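Local coordinates for molybdate-binding protein MolA (Haemophilus influenzae, PDB 3PSA) that binds molybdate and tungstate, but not sulfate or phosphate, in the periplasm and serves the low-affinity molybdate importer MolBCA as its solute-binding subunit, at residues L24-L29 with G43-W48. Residues are numbered along the deposited sequence; the frame is centred on the assembly and turned at random.
Sequences LQHQTL and GVLSNW. With WO4 (tungstate(VI)ion), chain B.
Leu45 and His26 meet through similar first torsions: each holds CG between its own backbone N and carbonyl carbon (chi1 73° and 51°), which brings a leucine methyl up to the imidazole. Leu45 CD1 lies 3.9 Å from His26 ND1, approaching the ring obliquely, and 3.5 Å from His26 N, a buried amide at the first turn of helix 26-34 with no polar partner in the model. Leucine suits this place because its second methyl, CD2, can also lie against the backbone, near Gln25 C. One helical turn on, Leu29 sends CD2 to Val44 CG1 at 3.7 Å, the two side chains crossing at about a right angle, apolar methyls suited to buried packing, while Leu24 CD2 rests 4.0 Å from Leu45 N. Tungstate O2 lies at the imidazole edge, in the ring plane, where histidine offers a ring N-H: His26 NE2 donates an almost straight hydrogen bond (169°), 2.7 Å long. Gln27, bent at chi2, lays OE1 over one ring face, and its amide NE2 gives tungstate O4 a weak hydrogen bond, 2.8 Å long. Tyr196, Arg243, Gly279 and Tyr280 complete the site. Strand 21-24, helix 26-34 and strand 41-44 form a beta-alpha-beta unit, whose helix, at its first turn, presents both side chains to the oxyanion in this Fe/B12-type periplasmic binding protein.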
# COMPACT_ATOMS: atom_id res chain seq x y z
N LEU A 24 11.33 7.58 -4.76
CA LEU A 24 11.94 6.24 -4.59
C LEU A 24 11.07 5.35 -3.68
O LEU A 24 11.57 4.59 -2.84
CB LEU A 24 13.41 6.31 -4.10
CG LEU A 24 14.43 7.12 -4.96
CD1 LEU A 24 15.75 7.16 -4.32
CD2 LEU A 24 14.62 6.65 -6.39
N GLN A 25 9.75 5.41 -3.86
CA GLN A 25 8.86 4.55 -3.09
C GLN A 25 7.59 4.44 -3.87
O GLN A 25 7.03 5.47 -4.33
CB GLN A 25 8.49 5.18 -1.75
CG GLN A 25 7.65 4.25 -0.86
CD GLN A 25 6.89 4.99 0.23
OE1 GLN A 25 7.08 4.73 1.44
NE2 GLN A 25 6.02 5.88 -0.17
N HIS A 26 7.11 3.20 -4.05
CA HIS A 26 5.95 2.95 -4.86
C HIS A 26 4.64 3.48 -4.24
O HIS A 26 3.74 3.92 -4.98
CB HIS A 26 5.84 1.45 -5.21
CG HIS A 26 5.94 0.52 -4.03
ND1 HIS A 26 7.09 0.37 -3.29
CD2 HIS A 26 5.06 -0.36 -3.51
CE1 HIS A 26 6.91 -0.52 -2.33
NE2 HIS A 26 5.68 -0.98 -2.44
N GLN A 27 4.53 3.48 -2.92
CA GLN A 27 3.33 4.00 -2.28
C GLN A 27 3.19 5.50 -2.51
O GLN A 27 2.14 5.95 -2.90
CB GLN A 27 3.32 3.74 -0.78
CG GLN A 27 3.20 2.26 -0.44
CD GLN A 27 4.55 1.56 -0.25
OE1 GLN A 27 5.62 2.11 -0.57
NE2 GLN A 27 4.51 0.31 0.31
N THR A 28 4.28 6.25 -2.34
CA THR A 28 4.24 7.69 -2.60
C THR A 28 3.96 7.90 -4.09
O THR A 28 3.19 8.81 -4.50
CB THR A 28 5.52 8.40 -2.18
OG1 THR A 28 5.63 8.34 -0.75
CG2 THR A 28 5.51 9.85 -2.62
N LEU A 29 4.57 7.08 -4.94
CA LEU A 29 4.34 7.20 -6.38
C LEU A 29 2.86 7.08 -6.75
O LEU A 29 2.31 7.91 -7.50
CB LEU A 29 5.17 6.17 -7.16
CG LEU A 29 5.08 6.35 -8.68
CD1 LEU A 29 5.30 7.80 -9.10
CD2 LEU A 29 6.08 5.41 -9.39
N GLY A 43 12.00 11.15 -11.87
CA GLY A 43 12.59 9.83 -11.68
C GLY A 43 11.80 9.02 -10.69
O GLY A 43 11.11 9.58 -9.84
N VAL A 44 11.87 7.70 -10.82
CA VAL A 44 11.12 6.81 -9.95
C VAL A 44 12.01 5.63 -9.54
O VAL A 44 13.04 5.38 -10.16
CB VAL A 44 9.69 6.36 -10.54
CG1 VAL A 44 8.81 7.56 -10.76
CG2 VAL A 44 9.83 5.59 -11.81
N LEU A 45 11.61 4.93 -8.48
CA LEU A 45 12.25 3.67 -8.11
C LEU A 45 12.38 2.70 -9.30
O LEU A 45 11.44 2.53 -10.11
CB LEU A 45 11.51 3.00 -6.92
CG LEU A 45 10.13 2.31 -7.01
CD1 LEU A 45 9.80 1.62 -5.73
CD2 LEU A 45 9.05 3.32 -7.35
N SER A 46 13.54 2.05 -9.39
CA SER A 46 13.83 1.15 -10.54
C SER A 46 12.90 -0.07 -10.62
O SER A 46 12.59 -0.56 -11.72
CB SER A 46 15.29 0.71 -10.52
OG SER A 46 15.60 -0.09 -9.37
N ASN A 47 12.40 -0.51 -9.47
CA ASN A 47 11.55 -1.69 -9.44
C ASN A 47 10.05 -1.36 -9.41
O ASN A 47 9.27 -2.10 -8.86
CB ASN A 47 11.94 -2.59 -8.26
CG ASN A 47 11.92 -1.88 -6.91
OD1 ASN A 47 12.13 -0.63 -6.80
ND2 ASN A 47 11.74 -2.67 -5.85
N TRP A 48 9.67 -0.24 -10.01
CA TRP A 48 8.29 0.20 -9.97
C TRP A 48 7.30 -0.77 -10.61
O TRP A 48 6.16 -0.90 -10.13
CB TRP A 48 8.18 1.61 -10.54
CG TRP A 48 8.38 1.77 -12.02
CD1 TRP A 48 9.55 2.07 -12.66
CD2 TRP A 48 7.37 1.68 -13.04
NE1 TRP A 48 9.34 2.18 -14.02
CE2 TRP A 48 8.02 1.93 -14.28
CE3 TRP A 48 6.00 1.41 -13.02
CZ2 TRP A 48 7.33 1.92 -15.51
CZ3 TRP A 48 5.29 1.41 -14.26
CH2 TRP A 48 5.97 1.65 -15.48
W WO4 B . 4.45 -3.28 0.74
O1 WO4 B . 6.18 -2.75 1.36
O2 WO4 B . 4.60 -3.06 -1.07
O3 WO4 B . 3.48 -4.89 0.82
O4 WO4 B . 3.33 -2.04 1.31